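Local coordinates for protein dermonecrotic toxin (Pasteurella multocida, PDB 2EBF) that acts as a dermonecrotic, mitogenic toxin that induces bone resorption and is associated with severe atrophic rhinitis in pigs, at residues Leu94-Glu97 / Leu98-Leu101; Gln140-Ile144 / Pro145-Ser149. All blocks are in the same frame, centred on the assembly; numbering follows the deposited sequence.

Contact 1. Residues Leu94-Glu97 / Leu98-Leu101; sequences LMHE and LMEL
Glu97 and Leu101 meet one helical turn apart. Leu101 N donates to Glu97 O at 3.0 Å. Leu101 CG also lies beside the same oxygen, 3.4 Å from Glu97 O. The Glu97 side chain takes another course. It runs out extended beyond CG and forms a salt bridge through OE1 with Lys78, so its charge is answered by another helix.

Leu98 donates through its N to Leu94 O at 2.9 Å. Its CB lies 3.5 Å from Met95 O. The two methyl groups lead away from the preceding turn.

Met99 packs back along the helix. Its N bonds to Met95 O at 3.0 Å, and its CG also lies near that oxygen, at 3.4 Å. CG stands beside the backbone N (chi1 -70°), and the chain beyond it is extended. This lays the thioether alongside His96, the two side chains pointing the same way. Met99 SD comes within 4.2 Å of His96 CD2, a sulfur-aromatic contact oblique to the ring. The imidazole is held at NE2 by a hydrogen bond with Tyr130.

The main-chain bonds, each from a residue to the one four places earlier, are those of a regular alpha helix, helix 88-108. It belongs to the C-terminal region of the toxin, in the part assigned to the membrane localization domain. Leu98 packs on Ile82 of helix 70-84 and Leu125 of helix 115-129. Met95 also touches both helices, and Met99 rests on Leu129. His96 meets Ala152 and Leu156 of helix 151-164. Glu100 makes a salt bridge with Arg312 of helix 312-333. Helices 70-84, 115-129 and 151-164 thus pack against this part of helix 88-108.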
ATOM      1  N   LEU A  94     -19.112   0.186   5.546  1.00 25.44           N
ATOM      2  CA  LEU A  94     -20.244  -0.304   6.335  1.00 26.16           C
ATOM      3  C   LEU A  94     -21.062  -1.380   5.621  1.00 26.12           C
ATOM      4  O   LEU A  94     -21.527  -2.342   6.248  1.00 26.36           O
ATOM      5  CB  LEU A  94     -21.153   0.863   6.718  1.00 26.34           C
ATOM      6  CG  LEU A  94     -20.560   1.842   7.734  1.00 27.72           C
ATOM      7  CD1 LEU A  94     -21.337   3.159   7.716  1.00 29.90           C
ATOM      8  CD2 LEU A  94     -20.519   1.244   9.148  1.00 29.51           C
ATOM      9  N   MET A  95     -21.259  -1.195   4.320  1.00 25.60           N
ATOM     10  CA  MET A  95     -21.953  -2.199   3.500  1.00 25.93           C
ATOM     11  C   MET A  95     -21.251  -3.545   3.511  1.00 25.06           C
ATOM     12  O   MET A  95     -21.893  -4.575   3.707  1.00 24.40           O
ATOM     13  CB  MET A  95     -22.139  -1.685   2.081  1.00 25.57           C
ATOM     14  CG  MET A  95     -23.203  -0.611   2.029  1.00 26.03           C
ATOM     15  SD  MET A  95     -23.147   0.414   0.566  1.00 28.06           S
ATOM     16  CE  MET A  95     -23.918  -0.670  -0.644  1.00 24.23           C
ATOM     17  N   HIS A  96     -19.933  -3.537   3.344  1.00 24.81           N
ATOM     18  CA  HIS A  96     -19.159  -4.783   3.448  1.00 24.93           C
ATOM     19  C   HIS A  96     -19.278  -5.411   4.850  1.00 25.34           C
ATOM     20  O   HIS A  96     -19.405  -6.623   4.970  1.00 25.87           O
ATOM     21  CB  HIS A  96     -17.686  -4.559   3.089  1.00 24.77           C
ATOM     22  CG  HIS A  96     -17.416  -4.432   1.614  1.00 24.26           C
ATOM     23  ND1 HIS A  96     -17.035  -3.244   1.030  1.00 20.73           N
ATOM     24  CD2 HIS A  96     -17.426  -5.352   0.615  1.00 24.57           C
ATOM     25  CE1 HIS A  96     -16.830  -3.433  -0.265  1.00 25.63           C
ATOM     26  NE2 HIS A  96     -17.069  -4.701  -0.543  1.00 24.02           N
ATOM     27  N   GLU A  97     -19.247  -4.581   5.897  1.00 25.30           N
ATOM     28  CA  GLU A  97     -19.447  -5.040   7.271  1.00 25.81           C
ATOM     29  C   GLU A  97     -20.807  -5.721   7.448  1.00 25.64           C
ATOM     30  O   GLU A  97     -20.891  -6.792   8.078  1.00 24.99           O
ATOM     31  CB  GLU A  97     -19.283  -3.880   8.267  1.00 25.73           C
ATOM     32  CG  GLU A  97     -17.839  -3.352   8.384  1.00 26.51           C
ATOM     33  CD  GLU A  97     -17.717  -2.094   9.248  1.00 27.95           C
ATOM     34  OE1 GLU A  97     -18.730  -1.628   9.785  1.00 30.47           O
ATOM     35  OE2 GLU A  97     -16.597  -1.564   9.390  1.00 32.11           O
ATOM     36  N   LEU A  98     -21.856  -5.128   6.878  1.00 25.09           N
ATOM     37  CA  LEU A  98     -23.198  -5.719   6.940  1.00 25.89           C
ATOM     38  C   LEU A  98     -23.242  -7.066   6.238  1.00 26.12           C
ATOM     39  O   LEU A  98     -23.884  -8.005   6.721  1.00 25.83           O
ATOM     40  CB  LEU A  98     -24.241  -4.804   6.295  1.00 25.73           C
ATOM     41  CG  LEU A  98     -25.641  -4.726   6.942  1.00 27.05           C
ATOM     42  CD1 LEU A  98     -26.709  -4.208   5.989  1.00 26.09           C
ATOM     43  CD2 LEU A  98     -26.114  -5.980   7.707  1.00 26.31           C
ATOM     44  N   MET A  99     -22.580  -7.151   5.088  1.00 26.81           N
ATOM     45  CA  MET A  99     -22.477  -8.424   4.382  1.00 28.30           C
ATOM     46  C   MET A  99     -21.898  -9.490   5.318  1.00 27.09           C
ATOM     47  O   MET A  99     -22.454 -10.578   5.420  1.00 26.47           O
ATOM     48  CB  MET A  99     -21.612  -8.298   3.129  1.00 28.55           C
ATOM     49  CG  MET A  99     -22.211  -7.492   1.975  1.00 30.51           C
ATOM     50  SD  MET A  99     -20.999  -7.510   0.634  1.00 33.21           S
ATOM     51  CE  MET A  99     -21.686  -6.275  -0.442  1.00 33.90           C
ATOM     52  N   GLU A 100     -20.799  -9.169   6.013  1.00 27.06           N
ATOM     53  CA  GLU A 100     -20.213 -10.129   6.962  1.00 27.17           C
ATOM     54  C   GLU A 100     -21.196 -10.533   8.074  1.00 27.32           C
ATOM     55  O   GLU A 100     -21.326 -11.723   8.376  1.00 26.80           O
ATOM     56  CB  GLU A 100     -18.867  -9.674   7.551  1.00 27.14           C
ATOM     57  CG  GLU A 100     -18.305 -10.722   8.554  1.00 27.61           C
ATOM     58  CD  GLU A 100     -16.937 -10.390   9.138  1.00 27.41           C
ATOM     59  OE1 GLU A 100     -16.193  -9.559   8.575  1.00 26.60           O
ATOM     60  OE2 GLU A 100     -16.600 -10.991  10.183  1.00 30.35           O
ATOM     61  N   LEU A 101     -21.894  -9.556   8.664  1.00 27.44           N
ATOM     62  CA  LEU A 101     -22.900  -9.861   9.689  1.00 27.44           C
ATOM     63  C   LEU A 101     -23.928 -10.879   9.203  1.00 27.63           C
ATOM     64  O   LEU A 101     -24.302 -11.789   9.943  1.00 27.87           O
ATOM     65  CB  LEU A 101     -23.617  -8.588  10.165  1.00 28.07           C
ATOM     66  CG  LEU A 101     -22.770  -7.502  10.833  1.00 27.20           C
ATOM     67  CD1 LEU A 101     -23.666  -6.437  11.428  1.00 28.93           C
ATOM     68  CD2 LEU A 101     -21.876  -8.105  11.901  1.00 27.78           C
TER

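Contact 2. Residues Gln140-Ile144 / Pro145-Ser149; sequences QILQI and PNKGS. With GLC (alpha-D-glucopyranose), chain C; GLC (alpha-D-glucopyranose), chain B.
Lys147 folds back across Leu142, the two side chains crossing at about a right angle. Its CE lies 3.9 Å from Leu142 CD2. The lysine chain is extended until its last torsion, which bends (chi4 65°) and carries NZ to the sugar. There NZ donates to the ring oxygen O5 of the chain C glucose at 3.0 Å.

A water joins the lysine to the end of helix 135-143. It accepts from Lys147 NZ at 2.9 Å and donates to Leu142 O at 2.8 Å and to Ile144 O at 2.7 Å. Two backbone oxygens near the helix end are thereby tied to the ammonium group. Asp103 adds a salt bridge to NZ.

Gln143 touches the sugar with its aliphatic part, CG lying 3.6 Å from O2 of the chain C glucose. Its OE1 is hydrogen-bonded to Lys139. Ile144 packs on the next residue, with CG2 3.7 Å from Pro145 CD.

Further out, Ser149 N donates to Asn146 O and closes a type I beta turn, with Lys147 at its second position. The Asn146 side chain bonds to the backbone at Ala186 and Phe188.

The two glucose units are joined between their C1 atoms through one oxygen, as in alpha,alpha-trehalose. Leu142, Gln143 and Lys147 line this glycan pocket with Asp103, Lys138 and Lys139, where a helix end passes into a turn.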
ATOM      1  N   GLN A 140     -13.354 -12.014  -6.886  1.00 26.70           N
ATOM      2  CA  GLN A 140     -12.043 -12.125  -6.259  1.00 26.71           C
ATOM      3  C   GLN A 140     -12.110 -11.536  -4.848  1.00 26.90           C
ATOM      4  O   GLN A 140     -11.652 -12.150  -3.871  1.00 27.15           O
ATOM      5  CB  GLN A 140     -10.981 -11.410  -7.103  1.00 26.92           C
ATOM      6  CG  GLN A 140     -10.528 -12.207  -8.343  1.00 26.82           C
ATOM      7  CD  GLN A 140     -10.295 -13.674  -8.014  1.00 27.28           C
ATOM      8  OE1 GLN A 140     -10.984 -14.560  -8.523  1.00 30.32           O
ATOM      9  NE2 GLN A 140      -9.350 -13.930  -7.132  1.00 26.29           N
ATOM     10  N   ILE A 141     -12.728 -10.370  -4.757  1.00 26.22           N
ATOM     11  CA  ILE A 141     -12.795  -9.621  -3.502  1.00 26.91           C
ATOM     12  C   ILE A 141     -13.717 -10.271  -2.464  1.00 27.26           C
ATOM     13  O   ILE A 141     -13.333 -10.425  -1.297  1.00 28.65           O
ATOM     14  CB  ILE A 141     -13.207  -8.168  -3.746  1.00 26.73           C
ATOM     15  CG1 ILE A 141     -12.096  -7.415  -4.496  1.00 26.89           C
ATOM     16  CG2 ILE A 141     -13.521  -7.480  -2.402  1.00 26.31           C
ATOM     17  CD1 ILE A 141     -12.447  -5.950  -4.801  1.00 27.24           C
ATOM     18  N   LEU A 142     -14.922 -10.649  -2.879  1.00 27.05           N
ATOM     19  CA  LEU A 142     -15.871 -11.299  -1.971  1.00 27.83           C
ATOM     20  C   LEU A 142     -15.560 -12.766  -1.606  1.00 28.10           C
ATOM     21  O   LEU A 142     -16.214 -13.340  -0.731  1.00 28.54           O
ATOM     22  CB  LEU A 142     -17.311 -11.139  -2.480  1.00 27.56           C
ATOM     23  CG  LEU A 142     -17.863  -9.708  -2.576  1.00 28.76           C
ATOM     24  CD1 LEU A 142     -19.341  -9.732  -2.980  1.00 28.39           C
ATOM     25  CD2 LEU A 142     -17.681  -8.943  -1.276  1.00 29.33           C
ATOM     26  N   GLN A 143     -14.566 -13.368  -2.252  1.00 28.76           N
ATOM     27  CA  GLN A 143     -14.087 -14.694  -1.842  1.00 29.36           C
ATOM     28  C   GLN A 143     -13.169 -14.607  -0.606  1.00 29.14           C
ATOM     29  O   GLN A 143     -13.006 -15.597   0.121  1.00 29.01           O
ATOM     30  CB  GLN A 143     -13.404 -15.436  -3.005  1.00 29.65           C
ATOM     31  CG  GLN A 143     -14.417 -16.131  -3.928  1.00 29.44           C
ATOM     32  CD  GLN A 143     -13.833 -16.803  -5.168  1.00 31.18           C
ATOM     33  OE1 GLN A 143     -14.523 -17.610  -5.798  1.00 31.67           O
ATOM     34  NE2 GLN A 143     -12.581 -16.475  -5.533  1.00 31.30           N
ATOM     35  N   ILE A 144     -12.569 -13.439  -0.370  1.00 28.63           N
ATOM     36  CA  ILE A 144     -11.754 -13.230   0.836  1.00 29.28           C
ATOM     37  C   ILE A 144     -12.657 -13.304   2.085  1.00 28.73           C
ATOM     38  O   ILE A 144     -13.653 -12.595   2.162  1.00 28.87           O
ATOM     39  CB  ILE A 144     -10.990 -11.871   0.802  1.00 29.03           C
ATOM     40  CG1 ILE A 144     -10.173 -11.749  -0.490  1.00 30.19           C
ATOM     41  CG2 ILE A 144     -10.076 -11.717   2.038  1.00 29.55           C
ATOM     42  CD1 ILE A 144      -9.672 -10.337  -0.790  1.00 30.30           C
ATOM     43  N   PRO A 145     -12.310 -14.169   3.062  1.00 28.45           N
ATOM     44  CA  PRO A 145     -13.119 -14.304   4.281  1.00 28.15           C
ATOM     45  C   PRO A 145     -13.167 -12.987   5.056  1.00 27.56           C
ATOM     46  O   PRO A 145     -12.301 -12.146   4.860  1.00 27.79           O
ATOM     47  CB  PRO A 145     -12.360 -15.370   5.092  1.00 27.81           C
ATOM     48  CG  PRO A 145     -11.537 -16.118   4.056  1.00 29.13           C
ATOM     49  CD  PRO A 145     -11.137 -15.066   3.076  1.00 28.42           C
ATOM     50  N   ASN A 146     -14.173 -12.828   5.919  1.00 27.03           N
ATOM     51  CA  ASN A 146     -14.347 -11.636   6.771  1.00 26.84           C
ATOM     52  C   ASN A 146     -14.520 -10.368   5.932  1.00 26.96           C
ATOM     53  O   ASN A 146     -13.632  -9.503   5.889  1.00 27.06           O
ATOM     54  CB  ASN A 146     -13.184 -11.447   7.750  1.00 26.67           C
ATOM     55  CG  ASN A 146     -12.573 -12.763   8.216  1.00 25.92           C
ATOM     56  OD1 ASN A 146     -13.259 -13.644   8.745  1.00 25.90           O
ATOM     57  ND2 ASN A 146     -11.275 -12.893   8.023  1.00 25.37           N
ATOM     58  N   LYS A 147     -15.669 -10.272   5.269  1.00 26.67           N
ATOM     59  CA  LYS A 147     -15.965  -9.145   4.389  1.00 26.63           C
ATOM     60  C   LYS A 147     -15.916  -7.801   5.085  1.00 26.16           C
ATOM     61  O   LYS A 147     -15.748  -6.775   4.423  1.00 26.29           O
ATOM     62  CB  LYS A 147     -17.329  -9.323   3.741  1.00 26.58           C
ATOM     63  CG  LYS A 147     -17.409 -10.527   2.821  1.00 27.26           C
ATOM     64  CD  LYS A 147     -18.779 -10.622   2.187  1.00 28.68           C
ATOM     65  CE  LYS A 147     -18.849 -11.787   1.191  1.00 30.11           C
ATOM     66  NZ  LYS A 147     -18.680 -13.104   1.872  1.00 30.76           N
ATOM     67  N   GLY A 148     -16.061  -7.803   6.410  1.00 25.93           N
ATOM     68  CA  GLY A 148     -15.953  -6.579   7.193  1.00 25.72           C
ATOM     69  C   GLY A 148     -14.624  -6.368   7.887  1.00 26.18           C
ATOM     70  O   GLY A 148     -14.537  -5.579   8.808  1.00 25.13           O
ATOM     71  N   SER A 149     -13.578  -7.077   7.468  1.00 25.82           N
ATOM     72  CA  SER A 149     -12.256  -6.892   8.100  1.00 26.05           C
ATOM     73  C   SER A 149     -11.531  -5.615   7.671  1.00 25.96           C
ATOM     74  O   SER A 149     -10.555  -5.209   8.305  1.00 26.96           O
ATOM     75  CB  SER A 149     -11.354  -8.083   7.789  1.00 26.23           C
ATOM     76  OG  SER A 149     -11.025  -8.065   6.410  1.00 24.62           O
TER
HETATM   77  C1  GLC C   2     -18.142 -16.218  -0.292  1.00 45.24           C
HETATM   78  C2  GLC C   2     -17.137 -17.345  -0.061  1.00 45.23           C
HETATM   79  C3  GLC C   2     -17.877 -18.595   0.432  1.00 45.51           C
HETATM   80  C4  GLC C   2     -18.686 -18.286   1.691  1.00 45.92           C
HETATM   81  C5  GLC C   2     -19.594 -17.068   1.477  1.00 45.05           C
HETATM   82  C6  GLC C   2     -20.204 -16.605   2.793  1.00 45.05           C
HETATM   83  O1  GLC C   2     -19.027 -16.625  -1.338  1.00 44.52           O
HETATM   84  O2  GLC C   2     -16.427 -17.616  -1.277  1.00 44.04           O
HETATM   85  O3  GLC C   2     -16.982 -19.675   0.704  1.00 45.77           O
HETATM   86  O4  GLC C   2     -19.469 -19.440   2.048  1.00 46.56           O
HETATM   87  O5  GLC C   2     -18.863 -15.960   0.928  1.00 44.92           O
HETATM   88  O6  GLC C   2     -19.144 -16.195   3.666  1.00 44.25           O
HETATM   89  C1  GLC B   1     -19.865 -15.601  -1.881  1.00 45.13           C
HETATM   90  C2  GLC B   1     -21.015 -16.270  -2.635  1.00 45.20           C
HETATM   91  C3  GLC B   1     -20.500 -17.007  -3.873  1.00 45.01           C
HETATM   92  C4  GLC B   1     -19.622 -16.103  -4.750  1.00 44.40           C
HETATM   93  C5  GLC B   1     -18.555 -15.363  -3.924  1.00 44.05           C
HETATM   94  C6  GLC B   1     -17.872 -14.269  -4.738  1.00 42.39           C
HETATM   95  O2  GLC B   1     -21.648 -17.209  -1.761  1.00 45.59           O
HETATM   96  O3  GLC B   1     -21.607 -17.511  -4.634  1.00 44.80           O
HETATM   97  O4  GLC B   1     -18.998 -16.883  -5.779  1.00 44.18           O
HETATM   98  O5  GLC B   1     -19.124 -14.741  -2.759  1.00 44.70           O
HETATM   99  O6  GLC B   1     -18.837 -13.258  -5.073  1.00 41.66           O
HETATM  100  O   HOH W   1     -15.932 -13.933   1.960  1.00 29.73           O

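The two contacts adjoin, their centres 10 Å apart. Contact 1 is the more buried and lies wholly inside helix 88-108. Contact 2 is partly buried, at the end of helix 135-143 and the loop before helix 151-164. Glu100 links them: its OE1 probably accepts a hydrogen bond from Gly148 N at 2.8 Å. His96 and Met99 of contact 1 also pack against Leu142, and Met99 touches Lys147. The chemistry differs with the setting. Contact 1 relies on direct main-chain bonds and apolar packing between helices. Contact 2 has no direct hydrogen bond between its segments, which a water bridges instead. Both lie near bound sugar, contact 1 through Glu100.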